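PDB 2PZZ: UPF0201 protein MJ1564 from Methanocaldococcus jannaschii DSM 2661, which is of unknown function, belongs to the archaeal UPF0201 family and resembles RNA-binding proteins in structure, although RNA binding itself is considered unlikely. Local coordinates for residues Asn25-Ala30 with Glu52-Leu57; Phe82-Gln87 with Ile104-Leu109. All coordinates share one frame; numbering follows the deposited sequence.

Contact 1 (Asn25-Ala30 with Glu52-Leu57)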
ATOM      1  N   ASN A  25      13.586   2.035  -9.670  1.00 29.92           N
ATOM      2  CA  ASN A  25      13.570   0.871 -10.557  1.00 29.26           C
ATOM      3  C   ASN A  25      12.856   1.180 -11.860  1.00 30.51           C
ATOM      4  O   ASN A  25      13.101   0.519 -12.873  1.00 29.51           O
ATOM      5  CB  ASN A  25      12.872  -0.340  -9.912  1.00 31.28           C
ATOM      6  CG  ASN A  25      13.703  -0.991  -8.830  1.00 32.64           C
ATOM      7  OD1 ASN A  25      14.924  -0.823  -8.784  1.00 33.81           O
ATOM      8  ND2 ASN A  25      13.046  -1.749  -7.952  1.00 31.54           N
ATOM      9  N   ILE A  26      11.957   2.164 -11.839  1.00 30.11           N
ATOM     10  CA  ILE A  26      11.227   2.532 -13.054  1.00 29.41           C
ATOM     11  C   ILE A  26      11.774   3.838 -13.651  1.00 30.56           C
ATOM     12  O   ILE A  26      11.803   4.008 -14.872  1.00 30.61           O
ATOM     13  CB  ILE A  26       9.712   2.702 -12.772  1.00 30.02           C
ATOM     14  CG1 ILE A  26       9.190   1.512 -11.955  1.00 31.69           C
ATOM     15  CG2 ILE A  26       8.934   2.797 -14.088  1.00 29.27           C
ATOM     16  CD1 ILE A  26       9.297   0.149 -12.661  1.00 31.50           C
ATOM     17  N   PHE A  27      12.228   4.738 -12.781  1.00 27.76           N
ATOM     18  CA  PHE A  27      12.759   6.030 -13.188  1.00 27.41           C
ATOM     19  C   PHE A  27      14.113   6.252 -12.533  1.00 28.64           C
ATOM     20  O   PHE A  27      14.241   7.077 -11.642  1.00 28.15           O
ATOM     21  CB  PHE A  27      11.786   7.151 -12.770  1.00 28.17           C
ATOM     22  CG  PHE A  27      10.417   7.015 -13.379  1.00 28.04           C
ATOM     23  CD1 PHE A  27      10.212   7.283 -14.729  1.00 28.95           C
ATOM     24  CD2 PHE A  27       9.338   6.569 -12.612  1.00 28.36           C
ATOM     25  CE1 PHE A  27       8.933   7.107 -15.322  1.00 29.28           C
ATOM     26  CE2 PHE A  27       8.065   6.388 -13.181  1.00 28.28           C
ATOM     27  CZ  PHE A  27       7.862   6.658 -14.547  1.00 26.78           C
ATOM     28  N   PRO A  28      15.150   5.523 -12.992  1.00 31.60           N
ATOM     29  CA  PRO A  28      16.536   5.561 -12.508  1.00 32.47           C
ATOM     30  C   PRO A  28      17.182   6.939 -12.350  1.00 33.86           C
ATOM     31  O   PRO A  28      17.983   7.140 -11.436  1.00 34.86           O
ATOM     32  CB  PRO A  28      17.286   4.710 -13.543  1.00 34.57           C
ATOM     33  CG  PRO A  28      16.261   3.758 -14.019  1.00 35.57           C
ATOM     34  CD  PRO A  28      15.057   4.665 -14.188  1.00 32.90           C
ATOM     35  N   LYS A  29      16.850   7.872 -13.240  1.00 35.89           N
ATOM     36  CA  LYS A  29      17.418   9.222 -13.199  1.00 38.04           C
ATOM     37  C   LYS A  29      16.654  10.222 -12.340  1.00 38.77           C
ATOM     38  O   LYS A  29      17.051  11.379 -12.230  1.00 36.71           O
ATOM     39  CB  LYS A  29      17.519   9.807 -14.613  1.00 40.36           C
ATOM     40  CG  LYS A  29      18.650   9.250 -15.476  1.00 47.39           C
ATOM     41  CD  LYS A  29      18.302   7.903 -16.075  1.00 51.03           C
ATOM     42  CE  LYS A  29      19.434   7.386 -16.969  1.00 54.57           C
ATOM     43  NZ  LYS A  29      19.792   8.349 -18.054  1.00 54.82           N
ATOM     44  N   ALA A  30      15.564   9.788 -11.722  1.00 39.83           N
ATOM     45  CA  ALA A  30      14.773  10.712 -10.913  1.00 40.14           C
ATOM     46  C   ALA A  30      15.516  11.322  -9.728  1.00 40.69           C
ATOM     47  O   ALA A  30      16.275  10.636  -9.041  1.00 39.78           O
ATOM     48  CB  ALA A  30      13.506  10.017 -10.428  1.00 37.46           C
ATOM     49  N   GLU A  52      13.249   6.402 -20.545  1.00 33.71           N
ATOM     50  CA  GLU A  52      13.947   5.297 -21.199  1.00 38.68           C
ATOM     51  C   GLU A  52      13.719   3.955 -20.513  1.00 36.85           C
ATOM     52  O   GLU A  52      13.351   2.981 -21.158  1.00 38.32           O
ATOM     53  CB  GLU A  52      15.450   5.590 -21.270  1.00 43.05           C
ATOM     54  CG  GLU A  52      15.829   6.578 -22.365  1.00 51.96           C
ATOM     55  CD  GLU A  52      17.210   7.181 -22.158  1.00 58.40           C
ATOM     56  OE1 GLU A  52      18.162   6.420 -21.858  1.00 59.10           O
ATOM     57  OE2 GLU A  52      17.341   8.421 -22.300  1.00 61.71           O
ATOM     58  N   LYS A  53      13.938   3.901 -19.208  1.00 35.84           N
ATOM     59  CA  LYS A  53      13.745   2.657 -18.477  1.00 36.76           C
ATOM     60  C   LYS A  53      12.297   2.180 -18.604  1.00 37.00           C
ATOM     61  O   LYS A  53      12.041   1.001 -18.871  1.00 37.47           O
ATOM     62  CB  LYS A  53      14.118   2.852 -17.006  1.00 36.28           C
ATOM     63  CG  LYS A  53      14.013   1.594 -16.154  1.00 41.25           C
ATOM     64  CD  LYS A  53      14.969   0.508 -16.632  1.00 45.52           C
ATOM     65  CE  LYS A  53      15.109  -0.597 -15.595  1.00 46.05           C
ATOM     66  NZ  LYS A  53      15.972  -1.714 -16.086  1.00 51.28           N
ATOM     67  N   LEU A  54      11.347   3.093 -18.412  1.00 36.79           N
ATOM     68  CA  LEU A  54       9.929   2.742 -18.521  1.00 33.74           C
ATOM     69  C   LEU A  54       9.635   2.115 -19.885  1.00 33.63           C
ATOM     70  O   LEU A  54       8.941   1.095 -19.975  1.00 31.88           O
ATOM     71  CB  LEU A  54       9.047   3.991 -18.326  1.00 31.66           C
ATOM     72  CG  LEU A  54       7.540   3.851 -18.603  1.00 29.83           C
ATOM     73  CD1 LEU A  54       6.950   2.800 -17.683  1.00 24.82           C
ATOM     74  CD2 LEU A  54       6.837   5.214 -18.398  1.00 28.38           C
ATOM     75  N   LYS A  55      10.169   2.718 -20.943  1.00 34.00           N
ATOM     76  CA  LYS A  55       9.946   2.199 -22.297  1.00 37.00           C
ATOM     77  C   LYS A  55      10.482   0.782 -22.478  1.00 37.35           C
ATOM     78  O   LYS A  55       9.878  -0.033 -23.171  1.00 37.64           O
ATOM     79  CB  LYS A  55      10.595   3.114 -23.331  1.00 37.44           C
ATOM     80  CG  LYS A  55       9.983   4.503 -23.394  1.00 40.67           C
ATOM     81  CD  LYS A  55      10.627   5.337 -24.477  1.00 46.13           C
ATOM     82  CE  LYS A  55       9.968   6.703 -24.567  1.00 51.64           C
ATOM     83  NZ  LYS A  55      10.661   7.634 -25.519  1.00 54.71           N
ATOM     84  N   GLU A  56      11.621   0.497 -21.863  1.00 38.04           N
ATOM     85  CA  GLU A  56      12.214  -0.835 -21.951  1.00 40.05           C
ATOM     86  C   GLU A  56      11.316  -1.855 -21.266  1.00 38.11           C
ATOM     87  O   GLU A  56      11.020  -2.908 -21.827  1.00 37.91           O
ATOM     88  CB  GLU A  56      13.572  -0.869 -21.250  1.00 43.05           C
ATOM     89  CG  GLU A  56      14.694  -0.155 -21.953  1.00 47.56           C
ATOM     90  CD  GLU A  56      15.903   0.004 -21.050  1.00 51.70           C
ATOM     91  OE1 GLU A  56      16.155  -0.911 -20.229  1.00 52.14           O
ATOM     92  OE2 GLU A  56      16.601   1.035 -21.165  1.00 54.09           O
ATOM     93  N   LEU A  57      10.875  -1.533 -20.053  1.00 36.42           N
ATOM     94  CA  LEU A  57      10.041  -2.452 -19.292  1.00 33.80           C
ATOM     95  C   LEU A  57       8.713  -2.755 -19.962  1.00 34.32           C
ATOM     96  O   LEU A  57       8.246  -3.900 -19.926  1.00 35.68           O
ATOM     97  CB  LEU A  57       9.824  -1.920 -17.877  1.00 36.67           C
ATOM     98  CG  LEU A  57      11.118  -1.735 -17.071  1.00 36.35           C
ATOM     99  CD1 LEU A  57      10.806  -1.085 -15.749  1.00 33.43           C
ATOM    100  CD2 LEU A  57      11.806  -3.091 -16.861  1.00 37.18           C
TER
HETATM  101  O   HOH W   1      12.080   5.484 -17.033  1.00 37.37           O
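On one side of the antiparallel sheet, the C-terminal end of helix 16-26 and the turn after it pack on the first turns of helix 52-60. F27 and P28, which open the type I beta turn F27-A30, make the turn's contacts. A water joins the two backbones. It donates to I26 O at 2.6 Å and accepts from L54 N at 2.9 Å. K53 lies alongside the end of the first helix. Its CG is anti to the backbone N (chi1 -177°) and the chain bends at chi2. CB presses on the P28 ring, with P28 CD to K53 CB at a tight 3.5 Å, while CG and CE pass close to N25 O. An alanine here would keep CB against P28 CD but remove the chain beyond it, and would probably weaken the packing on N25 O. On the inner side, L54 divides its two methyls. CD1 lies 4.1 Å from I26 CG2, and CD2 reaches F27 CE1. V94 touches I26, L54 and L57 from a loop. The F27 ring rests against V4 and I6 of strand 3-10, with I26 CG2 over one face. L57 CD1 meets I26 CD1 at 3.7 Å.

Contact 2 (Phe82-Gln87 with Ile104-Leu109); sequences FYLNKQ and IFVKIL
F82 starts in the crowded position, with CG between the backbone N and the carbonyl carbon (chi1 57°). This turns the ring from CB back over V106. CD1 and CE1 look onto V106 CB, and CE1 also nears CG2. CD2 faces V106 O at 4.0 Å. CZ comes down on V106 CG1 at 3.5 Å. CE2 is near both that methyl and I108 CD1, which approaches the ring edge in its plane. V106 CB sits over the ring face, 3.9 Å from the centroid, in a CH-pi contact. V70 and L71 of helix 64-73 also touch this ring.

The backbones form an antiparallel ladder between strand 79-84, an outermost strand of the five-stranded sheet within this chain, and strand 104-109. F82 with V106 and L84 with I104 are hydrogen-bonded pairs, each with two bonds. The straightest is V106 N to F82 O, 2.8 Å and 165° at the hydrogen. Y83 with F105 is the non-hydrogen-bonded pair between them. Y83 CA makes a CA-H...O contact with I104 O.

On the Y83 and F105 side of the sheet, the two rings form an offset stack, centroids 4.9 Å apart and planes at 26°. F105 CD1 lies over the Y83 face, and Y83 OH over the rim of F105.

Past the strand, N85 is the N-cap of helix 86-90, and its OD1 accepts from Q87 N. K86 NZ turns away to E14 and to the carbonyl oxygens of K9 and H101. Its CB and CG pack on I104 CD1, which comes within 3.3 Å of K86 CA.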
ATOM      1  N   PHE A  82      -0.943   8.791 -14.652  1.00 33.12           N
ATOM      2  CA  PHE A  82      -1.335   7.425 -14.341  1.00 31.76           C
ATOM      3  C   PHE A  82      -0.614   7.017 -13.077  1.00 30.67           C
ATOM      4  O   PHE A  82       0.252   7.740 -12.575  1.00 30.53           O
ATOM      5  CB  PHE A  82      -0.955   6.490 -15.500  1.00 32.33           C
ATOM      6  CG  PHE A  82       0.511   6.519 -15.840  1.00 35.18           C
ATOM      7  CD1 PHE A  82       1.411   5.672 -15.190  1.00 33.24           C
ATOM      8  CD2 PHE A  82       1.001   7.423 -16.783  1.00 35.36           C
ATOM      9  CE1 PHE A  82       2.780   5.721 -15.470  1.00 34.48           C
ATOM     10  CE2 PHE A  82       2.377   7.484 -17.072  1.00 36.52           C
ATOM     11  CZ  PHE A  82       3.266   6.629 -16.412  1.00 35.00           C
ATOM     12  N   TYR A  83      -0.976   5.853 -12.563  1.00 31.58           N
ATOM     13  CA  TYR A  83      -0.374   5.336 -11.349  1.00 32.62           C
ATOM     14  C   TYR A  83       0.365   4.050 -11.651  1.00 31.48           C
ATOM     15  O   TYR A  83       0.079   3.390 -12.640  1.00 30.64           O
ATOM     16  CB  TYR A  83      -1.450   5.059 -10.300  1.00 35.70           C
ATOM     17  CG  TYR A  83      -2.024   6.305  -9.671  1.00 37.80           C
ATOM     18  CD1 TYR A  83      -2.993   7.064 -10.325  1.00 40.12           C
ATOM     19  CD2 TYR A  83      -1.583   6.733  -8.426  1.00 39.85           C
ATOM     20  CE1 TYR A  83      -3.509   8.224  -9.744  1.00 40.77           C
ATOM     21  CE2 TYR A  83      -2.091   7.886  -7.836  1.00 42.70           C
ATOM     22  CZ  TYR A  83      -3.053   8.624  -8.502  1.00 41.62           C
ATOM     23  OH  TYR A  83      -3.554   9.755  -7.908  1.00 44.23           O
ATOM     24  N   LEU A  84       1.339   3.716 -10.812  1.00 31.36           N
ATOM     25  CA  LEU A  84       2.095   2.481 -10.974  1.00 31.87           C
ATOM     26  C   LEU A  84       1.976   1.729  -9.667  1.00 31.87           C
ATOM     27  O   LEU A  84       1.987   2.333  -8.580  1.00 30.54           O
ATOM     28  CB  LEU A  84       3.570   2.758 -11.268  1.00 30.60           C
ATOM     29  CG  LEU A  84       3.889   3.372 -12.633  1.00 34.77           C
ATOM     30  CD1 LEU A  84       5.396   3.562 -12.771  1.00 35.72           C
ATOM     31  CD2 LEU A  84       3.360   2.472 -13.735  1.00 36.74           C
ATOM     32  N   ASN A  85       1.849   0.413  -9.765  1.00 31.19           N
ATOM     33  CA  ASN A  85       1.746  -0.398  -8.563  1.00 30.58           C
ATOM     34  C   ASN A  85       3.096  -0.310  -7.864  1.00 31.45           C
ATOM     35  O   ASN A  85       4.143  -0.541  -8.468  1.00 32.14           O
ATOM     36  CB  ASN A  85       1.446  -1.840  -8.924  1.00 32.05           C
ATOM     37  CG  ASN A  85       1.230  -2.692  -7.704  1.00 33.50           C
ATOM     38  OD1 ASN A  85       2.068  -2.719  -6.788  1.00 30.91           O
ATOM     39  ND2 ASN A  85       0.100  -3.383  -7.666  1.00 36.04           N
ATOM     40  N   LYS A  86       3.066   0.036  -6.589  1.00 32.70           N
ATOM     41  CA  LYS A  86       4.273   0.200  -5.798  1.00 32.75           C
ATOM     42  C   LYS A  86       4.981  -1.125  -5.507  1.00 33.89           C
ATOM     43  O   LYS A  86       6.216  -1.171  -5.435  1.00 32.87           O
ATOM     44  CB  LYS A  86       3.901   0.923  -4.493  1.00 33.27           C
ATOM     45  CG  LYS A  86       5.016   1.680  -3.832  1.00 38.29           C
ATOM     46  CD  LYS A  86       4.502   2.937  -3.113  1.00 34.52           C
ATOM     47  CE  LYS A  86       3.376   2.635  -2.146  1.00 35.41           C
ATOM     48  NZ  LYS A  86       3.214   3.702  -1.108  1.00 33.89           N
ATOM     49  N   GLN A  87       4.202  -2.199  -5.362  1.00 30.88           N
ATOM     50  CA  GLN A  87       4.755  -3.517  -5.049  1.00 31.62           C
ATOM     51  C   GLN A  87       5.364  -4.158  -6.288  1.00 32.90           C
ATOM     52  O   GLN A  87       6.421  -4.790  -6.222  1.00 34.04           O
ATOM     53  CB  GLN A  87       3.658  -4.406  -4.449  1.00 31.36           C
ATOM     54  CG  GLN A  87       2.840  -3.683  -3.364  1.00 29.50           C
ATOM     55  CD  GLN A  87       3.725  -3.050  -2.300  1.00 32.64           C
ATOM     56  OE1 GLN A  87       3.373  -2.023  -1.702  1.00 32.54           O
ATOM     57  NE2 GLN A  87       4.880  -3.659  -2.051  1.00 32.08           N
ATOM     58  N   ILE A 104       2.414   4.796  -7.314  1.00 30.99           N
ATOM     59  CA  ILE A 104       3.302   5.895  -7.630  1.00 30.63           C
ATOM     60  C   ILE A 104       2.529   6.730  -8.641  1.00 30.88           C
ATOM     61  O   ILE A 104       2.151   6.237  -9.691  1.00 31.16           O
ATOM     62  CB  ILE A 104       4.640   5.403  -8.288  1.00 33.15           C
ATOM     63  CG1 ILE A 104       5.423   4.492  -7.321  1.00 34.14           C
ATOM     64  CG2 ILE A 104       5.538   6.596  -8.627  1.00 24.93           C
ATOM     65  CD1 ILE A 104       4.797   3.158  -7.099  1.00 43.17           C
ATOM     66  N   PHE A 105       2.275   7.987  -8.304  1.00 32.61           N
ATOM     67  CA  PHE A 105       1.538   8.875  -9.190  1.00 31.81           C
ATOM     68  C   PHE A 105       2.513   9.495 -10.183  1.00 28.76           C
ATOM     69  O   PHE A 105       3.454  10.165  -9.779  1.00 25.42           O
ATOM     70  CB  PHE A 105       0.858   9.968  -8.364  1.00 35.68           C
ATOM     71  CG  PHE A 105       0.119  10.972  -9.191  1.00 37.86           C
ATOM     72  CD1 PHE A 105      -0.639  10.566 -10.282  1.00 41.53           C
ATOM     73  CD2 PHE A 105       0.153  12.322  -8.857  1.00 41.62           C
ATOM     74  CE1 PHE A 105      -1.361  11.494 -11.041  1.00 44.26           C
ATOM     75  CE2 PHE A 105      -0.561  13.260  -9.601  1.00 44.62           C
ATOM     76  CZ  PHE A 105      -1.323  12.844 -10.699  1.00 43.76           C
ATOM     77  N   VAL A 106       2.269   9.278 -11.472  1.00 29.52           N
ATOM     78  CA  VAL A 106       3.150   9.773 -12.528  1.00 31.05           C
ATOM     79  C   VAL A 106       2.520  10.724 -13.543  1.00 31.47           C
ATOM     80  O   VAL A 106       1.501  10.409 -14.163  1.00 28.97           O
ATOM     81  CB  VAL A 106       3.745   8.606 -13.357  1.00 29.51           C
ATOM     82  CG1 VAL A 106       4.684   9.165 -14.419  1.00 28.41           C
ATOM     83  CG2 VAL A 106       4.465   7.610 -12.449  1.00 31.81           C
ATOM     84  N   LYS A 107       3.180  11.859 -13.751  1.00 33.01           N
ATOM     85  CA  LYS A 107       2.713  12.865 -14.702  1.00 35.27           C
ATOM     86  C   LYS A 107       3.806  13.184 -15.722  1.00 34.72           C
ATOM     87  O   LYS A 107       4.912  13.604 -15.366  1.00 34.48           O
ATOM     88  CB  LYS A 107       2.329  14.142 -13.950  1.00 38.31           C
ATOM     89  CG  LYS A 107       1.362  15.049 -14.683  1.00 43.03           C
ATOM     90  CD  LYS A 107       1.222  16.400 -13.980  1.00 47.16           C
ATOM     91  CE  LYS A 107       0.900  16.256 -12.498  1.00 51.13           C
ATOM     92  NZ  LYS A 107      -0.462  15.698 -12.278  1.00 57.07           N
ATOM     93  N   ILE A 108       3.499  12.971 -16.992  1.00 34.77           N
ATOM     94  CA  ILE A 108       4.443  13.250 -18.058  1.00 35.93           C
ATOM     95  C   ILE A 108       4.006  14.536 -18.755  1.00 39.23           C
ATOM     96  O   ILE A 108       2.928  14.580 -19.354  1.00 39.10           O
ATOM     97  CB  ILE A 108       4.469  12.110 -19.071  1.00 35.56           C
ATOM     98  CG1 ILE A 108       5.030  10.848 -18.412  1.00 35.76           C
ATOM     99  CG2 ILE A 108       5.285  12.521 -20.287  1.00 35.14           C
ATOM    100  CD1 ILE A 108       4.855   9.574 -19.244  1.00 37.11           C
ATOM    101  N   LEU A 109       4.840  15.572 -18.674  1.00 38.72           N
ATOM    102  CA  LEU A 109       4.532  16.870 -19.268  1.00 41.54           C
ATOM    103  C   LEU A 109       5.333  17.135 -20.539  1.00 41.93           C
ATOM    104  O   LEU A 109       6.557  17.011 -20.555  1.00 43.07           O
ATOM    105  CB  LEU A 109       4.816  17.992 -18.260  1.00 41.13           C
ATOM    106  CG  LEU A 109       4.397  17.765 -16.801  1.00 44.32           C
ATOM    107  CD1 LEU A 109       4.889  18.923 -15.935  1.00 44.24           C
ATOM    108  CD2 LEU A 109       2.881  17.636 -16.706  1.00 47.73           C
TER

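From the N terminus, strand 3-10 and helix 16-26 come first. Contact 1 then closes a loop from 25-30 to 52-57 that holds the hairpin of strands 31-36 and 42-48. Helix 64-73 follows, and contact 2 closes a second loop, from 82-87 to 104-109, which holds the rest of helix 86-90 and a long irregular stretch. The loops are in series and do not cross. Contact 1 ties the end of helix 16-26 and the turn after it to helix 52-60; contact 2 pairs strands 79-84 and 104-109 within the sheet. Their centres are 12 Å apart, yet they touch. L84 CD1 packs on I26 CG2 and F27 CE2, and V106 CG2 meets F27 CE2 at 3.9 Å.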